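Long-range contacts in O-ureido-L-serine synthase (Streptomyces lavendulae, PDB 3X44), which catalyses, with pyridoxal 5'-phosphate as cofactor, the addition of hydroxyurea to O-acetyl-L-serine, giving O-ureido-L-serine for D-cycloserine biosynthesis: residues A[9-14]-A[43-48]; A[15-20]-A[31-36]; A[74-79]-A[103-108]. The protein carries 1 engineered substitution. All coordinates share one frame; numbering follows the deposited sequence.

Contact 1 of 3, residues A[9-14]-A[43-48]; sequences DTIGRT and ADRLAL. Engineered in segment 43-48: A43 (natural residue Lys).
I11 and G12, in the loop that leads into strand 16-18, pack on D44, R45 and L48 in the first turns of helix 43-56. The engineered A43, lysine in the natural enzyme and there the cofactor attachment residue, lies near the N-terminal end of that helix. I11 is the apolar part of the contact. With CG1 anti to the carbonyl carbon (chi1 -75°), its CD1 reaches between successive turns, 3.8 Å from D44 O and 4.0 Å from L48 CB, while I11 CG1 lies 4.0 Å from D44 CB. R45, its chain extended from CG to NE, brings its guanidinium back to the loop, where it packs on G12. G12 CA sits over one face of that group, 3.6 Å above the plane and offset toward its rim. T14 OG1 meets the edge, 3.3 Å from R45 NH2. The guanidinium is held mainly from elsewhere, by salt bridges from NE to E34 and from NH2 to E159, and T14 OG1 is hydrogen-bonded to E34. Within the loop, R13 NH2 donates to D9 O at 2.9 Å. Helix 147-164 touches R45 and L48 through Y151, whereas helix 73-85 meets D44 and A47 through A77.

Contact 2 of 3, residues A[15-20]-A[31-36]; sequences PIVRLQ and VKVESF
P15 to V17 pair with V31 to V33 in the beta hairpin formed by strands 16-18 and 28-33, part of the mixed six-stranded sheet, where 16-18 is the outermost strand within the chain; I16 and R18 bond through the backbone to the second subunit. Three backbone bonds fix the register. V17 and V31 are an antiparallel hydrogen-bonded pair, with V17 N to V31 O at 3.0 Å and V31 N to V17 O at 2.8 Å. V33 N donates to P15 O at 3.1 Å in a nearly straight bond (170° at the hydrogen) that arrives almost along the C=O axis. Between these bonds, I16 and K32 form the non-hydrogen-bonded pair, and I16 CA makes a CA-H...O contact with V31 O. The short segments 16-18 and 31-33 run 136° apart in direction, short of the 180° of an exactly antiparallel pair.

Apolar contacts divide between the two faces of the sheet. On the face of V17 and V31, the CG2 methyls of these residues meet at 3.7 Å, and L19 CD2 lies 4.0 Å from V31 CG2, the two side chains crossing at about a right angle. On the other face, I16 CG1 lies 3.9 Å from K32 CG. The lysine NZ is salt-bridged to E159 and hydrogen-bonded to T14. Helix 147-164 packs on this face through I160, which touches I16 and K32.

The CH-pi contact involves F36, at the end of the 3-10 segment 34-36: P15 CG stands over one face of its ring, 3.5 Å from the centroid and 18° off the ring normal.

Contact 3 of 3, residues A[74-79]-A[103-108]; sequences VGIALA and KLIRAY. With PUS ((E)-O-(carbamoylamino)-N-({3-hydroxy-2-methyl-5-[(phosphonooxy)methyl]pyridin-4-yl}methylidene)-L-serine), chain C.
I76, on the helix that borders the ligand pocket, packs against L104, I105 and Y108. Its CD1 presses on L104 CD1 at 3.5 Å, closer than methyl groups normally pack, while its CG1, anti to the carbonyl carbon (chi1 -70°), meets L104 CB at 3.6 Å. On the pocket side of the same helix, V74 N donates to the carboxylate atom O of the O-ureido-L-serine aldimine at 2.8 Å, with 165° at the hydrogen, and V74 CB and CG2 lie against the same carboxylate. T70, S71 and Q142 are among the other residues hydrogen-bonded to the ligand. The segments 74-79 and 103-107 run 9° apart, their axes 8.4 Å from each other at closest, as expected for helices 73-85 and 99-107 linked through strand 88-94 of the four-stranded parallel sheet. A91 and M93 of that strand touch I105. With no side chain at G75, I105 CG1 reaches the backbone, 3.8 Å from G75 C. Farther along, A79 CB touches Y108 CB at 3.5 Å, and the tyrosine ring carries CE2 to 3.7 Å from I76 CG2. One water donates to both A79 O and Y108 O.

In the fold
From the N terminus, the loop 9-14 runs directly into 15-20, which holds the first strand of the hairpin. Contact 2 closes the shorter loop when 31-36 returns beside it, and contact 1 closes the longer one around it when the chain reaches helix 43-56. The two contacts share E34, a residue of contact 2, as a common polar partner, so hairpin, entry loop and helix meet at one polar junction. Contact 3 follows in series, closing after strand 88-94, and ties together two helices beside the parallel sheet. Its segment 74-79 abuts helix 43-56 of contact 1, but contact 3 stays about 9 Å from contact 2 at the nearest atoms.

Contact 1 of 3, residues A[9-14]-A[43-48]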
# COMPACT_ATOMS: atom_id res chain seq x y z
N ASP A 9 9.32 6.60 -8.68
CA ASP A 9 8.06 6.71 -7.95
C ASP A 9 7.95 5.63 -6.87
O ASP A 9 6.96 5.56 -6.14
CB ASP A 9 6.87 6.60 -8.92
CG ASP A 9 6.84 7.73 -9.94
OD1 ASP A 9 7.34 8.84 -9.62
OD2 ASP A 9 6.34 7.52 -11.06
N THR A 10 8.98 4.79 -6.77
CA THR A 10 9.01 3.73 -5.76
C THR A 10 9.92 4.12 -4.62
O THR A 10 10.15 3.34 -3.70
CB THR A 10 9.51 2.40 -6.34
OG1 THR A 10 10.91 2.50 -6.64
CG2 THR A 10 8.74 2.04 -7.61
N ILE A 11 10.45 5.34 -4.67
CA ILE A 11 11.34 5.82 -3.63
C ILE A 11 10.54 6.16 -2.36
O ILE A 11 9.48 6.78 -2.42
CB ILE A 11 12.14 7.06 -4.10
CG1 ILE A 11 13.25 6.61 -5.06
CG2 ILE A 11 12.72 7.81 -2.90
CD1 ILE A 11 13.99 7.75 -5.74
N GLY A 12 11.07 5.74 -1.21
CA GLY A 12 10.42 6.02 0.05
C GLY A 12 9.47 4.91 0.46
O GLY A 12 9.53 3.81 -0.09
N ARG A 13 8.62 5.20 1.45
CA ARG A 13 7.65 4.25 1.96
C ARG A 13 8.28 2.90 2.26
O ARG A 13 7.82 1.86 1.79
CB ARG A 13 6.50 4.09 0.97
CG ARG A 13 5.62 5.33 0.87
CD ARG A 13 4.59 5.20 -0.24
NE ARG A 13 5.15 4.60 -1.45
CZ ARG A 13 5.70 5.29 -2.45
NH1 ARG A 13 5.77 6.61 -2.39
NH2 ARG A 13 6.19 4.64 -3.51
N THR A 14 9.35 2.91 3.05
CA THR A 14 10.04 1.68 3.41
C THR A 14 9.43 1.02 4.63
O THR A 14 8.94 1.68 5.54
CB THR A 14 11.52 1.94 3.68
OG1 THR A 14 11.65 2.92 4.72
CG2 THR A 14 12.19 2.46 2.42
N ALA A 43 19.80 7.01 0.68
CA ALA A 43 20.32 8.09 -0.16
C ALA A 43 19.37 8.47 -1.29
O ALA A 43 19.42 9.58 -1.81
CB ALA A 43 21.68 7.68 -0.74
N ASP A 44 18.50 7.54 -1.66
CA ASP A 44 17.54 7.78 -2.72
C ASP A 44 16.62 8.97 -2.42
O ASP A 44 16.22 9.71 -3.33
CB ASP A 44 16.66 6.55 -2.92
CG ASP A 44 17.33 5.46 -3.74
OD1 ASP A 44 16.60 4.57 -4.22
OD2 ASP A 44 18.57 5.47 -3.90
N ARG A 45 16.29 9.16 -1.15
CA ARG A 45 15.41 10.25 -0.74
C ARG A 45 16.05 11.62 -0.99
O ARG A 45 15.38 12.55 -1.44
CB ARG A 45 15.04 10.11 0.73
CG ARG A 45 14.24 8.85 1.06
CD ARG A 45 14.19 8.63 2.57
NE ARG A 45 13.61 7.34 2.93
CZ ARG A 45 12.31 7.15 3.19
NH1 ARG A 45 11.46 8.17 3.11
NH2 ARG A 45 11.87 5.94 3.52
N LEU A 46 17.33 11.72 -0.69
CA LEU A 46 18.06 12.96 -0.87
C LEU A 46 18.27 13.23 -2.36
O LEU A 46 18.03 14.34 -2.83
CB LEU A 46 19.41 12.86 -0.16
CG LEU A 46 20.42 14.00 -0.27
CD1 LEU A 46 21.37 13.93 0.93
CD2 LEU A 46 21.21 13.89 -1.56
N ALA A 47 18.71 12.21 -3.09
CA ALA A 47 18.97 12.35 -4.52
C ALA A 47 17.77 12.88 -5.29
O ALA A 47 17.90 13.80 -6.10
CB ALA A 47 19.42 11.02 -5.10
N LEU A 48 16.61 12.29 -5.04
CA LEU A 48 15.38 12.71 -5.71
C LEU A 48 15.00 14.12 -5.30
O LEU A 48 14.66 14.96 -6.14
CB LEU A 48 14.24 11.75 -5.35
CG LEU A 48 12.86 12.09 -5.91
CD1 LEU A 48 12.87 11.91 -7.42
CD2 LEU A 48 11.81 11.20 -5.27

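Contact 2 of 3, residues A[15-20]-A[31-36]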
# COMPACT_ATOMS: atom_id res chain seq x y z
N PRO A 15 9.48 -0.32 4.67
CA PRO A 15 8.92 -1.05 5.81
C PRO A 15 9.70 -0.89 7.10
O PRO A 15 10.91 -0.67 7.09
CB PRO A 15 8.89 -2.51 5.34
CG PRO A 15 9.85 -2.59 4.22
CD PRO A 15 10.05 -1.21 3.65
N ILE A 16 8.98 -0.99 8.21
CA ILE A 16 9.57 -0.95 9.53
C ILE A 16 9.16 -2.32 10.08
O ILE A 16 7.98 -2.67 10.07
CB ILE A 16 8.97 0.17 10.42
CG1 ILE A 16 9.49 1.53 9.95
CG2 ILE A 16 9.39 -0.04 11.88
CD1 ILE A 16 8.91 2.69 10.73
N VAL A 17 10.14 -3.09 10.52
CA VAL A 17 9.86 -4.43 11.03
C VAL A 17 10.44 -4.66 12.42
O VAL A 17 11.46 -4.08 12.80
CB VAL A 17 10.43 -5.51 10.06
CG1 VAL A 17 10.44 -4.98 8.63
CG2 VAL A 17 11.84 -5.92 10.47
N ARG A 18 9.79 -5.54 13.17
CA ARG A 18 10.23 -5.85 14.52
C ARG A 18 11.32 -6.91 14.51
O ARG A 18 11.27 -7.86 13.73
CB ARG A 18 9.03 -6.35 15.33
CG ARG A 18 9.28 -6.59 16.80
CD ARG A 18 7.97 -6.91 17.50
NE ARG A 18 8.16 -7.26 18.91
CZ ARG A 18 8.70 -8.40 19.33
NH1 ARG A 18 9.12 -9.30 18.45
NH2 ARG A 18 8.84 -8.63 20.63
N LEU A 19 12.32 -6.75 15.38
CA LEU A 19 13.36 -7.77 15.48
C LEU A 19 12.71 -8.87 16.33
O LEU A 19 12.07 -8.59 17.35
CB LEU A 19 14.61 -7.21 16.18
CG LEU A 19 15.39 -6.14 15.40
CD1 LEU A 19 16.78 -5.94 16.02
CD2 LEU A 19 15.52 -6.56 13.94
N GLN A 20 12.87 -10.11 15.90
CA GLN A 20 12.25 -11.24 16.58
C GLN A 20 13.03 -11.91 17.71
O GLN A 20 12.42 -12.46 18.63
CB GLN A 20 11.87 -12.30 15.54
CG GLN A 20 10.68 -11.88 14.68
CD GLN A 20 9.36 -12.05 15.41
OE1 GLN A 20 9.19 -11.60 16.54
NE2 GLN A 20 8.41 -12.71 14.76
N VAL A 31 13.05 -1.78 13.18
CA VAL A 31 14.06 -1.23 12.28
C VAL A 31 13.47 -0.76 10.95
O VAL A 31 12.59 -1.42 10.39
CB VAL A 31 15.18 -2.28 12.00
CG1 VAL A 31 15.98 -2.54 13.26
CG2 VAL A 31 14.58 -3.59 11.49
N LYS A 32 13.92 0.40 10.47
CA LYS A 32 13.47 0.95 9.19
C LYS A 32 14.46 0.45 8.15
O LYS A 32 15.65 0.78 8.19
CB LYS A 32 13.45 2.48 9.21
CG LYS A 32 12.58 3.12 8.12
CD LYS A 32 11.88 4.40 8.60
CE LYS A 32 11.06 5.07 7.48
NZ LYS A 32 10.02 4.17 6.86
N VAL A 33 13.96 -0.35 7.22
CA VAL A 33 14.77 -0.96 6.17
C VAL A 33 14.80 -0.16 4.87
O VAL A 33 14.03 -0.42 3.95
CB VAL A 33 14.26 -2.39 5.88
CG1 VAL A 33 15.34 -3.19 5.17
CG2 VAL A 33 13.87 -3.05 7.18
N GLU A 34 15.73 0.79 4.81
CA GLU A 34 15.89 1.66 3.65
C GLU A 34 16.46 0.96 2.41
O GLU A 34 16.54 1.55 1.34
CB GLU A 34 16.77 2.85 4.03
CG GLU A 34 16.14 3.75 5.08
CD GLU A 34 14.87 4.42 4.59
OE1 GLU A 34 13.85 4.37 5.32
OE2 GLU A 34 14.89 4.98 3.48
N SER A 35 16.86 -0.30 2.56
CA SER A 35 17.41 -1.06 1.44
C SER A 35 16.31 -1.28 0.41
O SER A 35 16.58 -1.54 -0.76
CB SER A 35 17.94 -2.41 1.93
OG SER A 35 16.92 -3.14 2.58
N PHE A 36 15.06 -1.16 0.85
CA PHE A 36 13.90 -1.36 -0.02
C PHE A 36 13.76 -0.25 -1.07
O PHE A 36 12.92 -0.34 -1.98
CB PHE A 36 12.62 -1.46 0.81
CG PHE A 36 12.39 -2.83 1.42
CD1 PHE A 36 11.68 -3.81 0.73
CD2 PHE A 36 12.88 -3.12 2.69
CE1 PHE A 36 11.46 -5.06 1.29
CE2 PHE A 36 12.66 -4.38 3.26
CZ PHE A 36 11.95 -5.35 2.56

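Contact 3 of 3, residues A[74-79]-A[103-108]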
# COMPACT_ATOMS: atom_id res chain seq x y z
N VAL A 74 25.10 8.29 -1.80
CA VAL A 74 24.52 9.42 -2.51
C VAL A 74 24.97 9.39 -3.97
O VAL A 74 24.20 9.72 -4.87
CB VAL A 74 24.90 10.75 -1.84
CG1 VAL A 74 24.70 11.91 -2.80
CG2 VAL A 74 24.02 10.95 -0.61
N GLY A 75 26.21 8.97 -4.20
CA GLY A 75 26.70 8.87 -5.56
C GLY A 75 25.89 7.84 -6.34
O GLY A 75 25.52 8.07 -7.50
N ILE A 76 25.59 6.71 -5.71
CA ILE A 76 24.81 5.66 -6.35
C ILE A 76 23.41 6.17 -6.70
O ILE A 76 22.93 6.00 -7.83
CB ILE A 76 24.69 4.42 -5.43
CG1 ILE A 76 26.04 3.72 -5.33
CG2 ILE A 76 23.65 3.46 -5.97
CD1 ILE A 76 26.12 2.71 -4.19
N ALA A 77 22.76 6.81 -5.73
CA ALA A 77 21.42 7.35 -5.92
C ALA A 77 21.36 8.46 -6.97
O ALA A 77 20.52 8.43 -7.87
CB ALA A 77 20.88 7.84 -4.58
N LEU A 78 22.23 9.46 -6.85
CA LEU A 78 22.22 10.55 -7.83
C LEU A 78 22.45 9.96 -9.22
O LEU A 78 21.83 10.39 -10.19
CB LEU A 78 23.30 11.58 -7.49
CG LEU A 78 22.80 12.63 -6.48
CD1 LEU A 78 23.94 13.41 -5.87
CD2 LEU A 78 21.83 13.56 -7.20
N ALA A 79 23.30 8.95 -9.30
CA ALA A 79 23.58 8.30 -10.57
C ALA A 79 22.28 7.71 -11.10
O ALA A 79 21.93 7.90 -12.27
CB ALA A 79 24.62 7.20 -10.39
N LYS A 103 31.54 0.55 -8.50
CA LYS A 103 30.89 -0.21 -9.55
C LYS A 103 29.44 0.17 -9.73
O LYS A 103 28.94 0.23 -10.86
CB LYS A 103 31.02 -1.71 -9.28
CG LYS A 103 32.38 -2.28 -9.63
CD LYS A 103 32.44 -3.78 -9.38
CE LYS A 103 33.80 -4.34 -9.74
NZ LYS A 103 33.67 -5.56 -10.57
N LEU A 104 28.75 0.43 -8.62
CA LEU A 104 27.34 0.79 -8.70
C LEU A 104 27.18 2.14 -9.38
O LEU A 104 26.30 2.31 -10.24
CB LEU A 104 26.73 0.81 -7.30
CG LEU A 104 26.25 -0.56 -6.79
CD1 LEU A 104 25.39 -0.39 -5.55
CD2 LEU A 104 25.45 -1.25 -7.88
N ILE A 105 28.03 3.09 -9.02
CA ILE A 105 27.97 4.40 -9.63
C ILE A 105 28.18 4.23 -11.14
O ILE A 105 27.45 4.80 -11.95
CB ILE A 105 29.05 5.34 -9.04
CG1 ILE A 105 28.70 5.66 -7.59
CG2 ILE A 105 29.14 6.63 -9.87
CD1 ILE A 105 29.82 6.27 -6.76
N ARG A 106 29.16 3.41 -11.50
CA ARG A 106 29.46 3.15 -12.90
C ARG A 106 28.28 2.51 -13.62
O ARG A 106 27.96 2.87 -14.75
CB ARG A 106 30.68 2.23 -13.02
CG ARG A 106 31.98 2.88 -12.60
CD ARG A 106 32.49 3.80 -13.69
NE ARG A 106 33.89 4.13 -13.49
CZ ARG A 106 34.51 5.16 -14.07
NH1 ARG A 106 33.83 5.96 -14.89
NH2 ARG A 106 35.79 5.38 -13.83
N ALA A 107 27.62 1.56 -12.95
CA ALA A 107 26.48 0.86 -13.53
C ALA A 107 25.38 1.82 -14.00
O ALA A 107 24.81 1.64 -15.08
CB ALA A 107 25.92 -0.14 -12.53
N TYR A 108 25.08 2.82 -13.18
CA TYR A 108 24.05 3.79 -13.54
C TYR A 108 24.54 4.81 -14.56
O TYR A 108 23.80 5.70 -14.97
CB TYR A 108 23.54 4.50 -12.28
CG TYR A 108 22.70 3.60 -11.39
CD1 TYR A 108 21.49 3.06 -11.85
CD2 TYR A 108 23.12 3.29 -10.09
CE1 TYR A 108 20.73 2.23 -11.03
CE2 TYR A 108 22.35 2.45 -9.28
CZ TYR A 108 21.16 1.93 -9.75
OH TYR A 108 20.41 1.11 -8.94
N PUS C . 25.65 8.86 3.03
CA PUS C . 25.97 10.14 2.28
CB PUS C . 26.88 11.10 3.13
OG PUS C . 28.16 10.42 3.47
ND PUS C . 29.25 11.37 3.56
CE PUS C . 29.97 11.46 4.70
NZ2 PUS C . 29.47 10.98 5.86
OZ1 PUS C . 31.05 11.95 4.69
C PUS C . 26.69 9.78 0.97
O PUS C . 26.56 8.68 0.51
OT PUS C . 27.36 10.60 0.40
C2 PUS C . 24.90 5.13 5.34
C3 PUS C . 25.06 6.31 4.47
C4 PUS C . 24.74 7.64 5.01
C5 PUS C . 24.24 7.74 6.39
C6 PUS C . 24.11 6.50 7.18
C2A PUS C . 25.26 3.76 4.83
C4A PUS C . 25.06 8.90 4.24
C5A PUS C . 23.88 9.08 7.01
N1 PUS C . 24.44 5.28 6.63
O3 PUS C . 25.43 6.16 3.19
O1P PUS C . 23.36 11.68 5.51
O2P PUS C . 21.14 11.45 6.28
O3P PUS C . 22.92 11.55 7.85
O4P PUS C . 22.63 9.59 6.46
P PUS C . 22.52 11.07 6.53
O HOH W 1 24.15 8.37 -14.05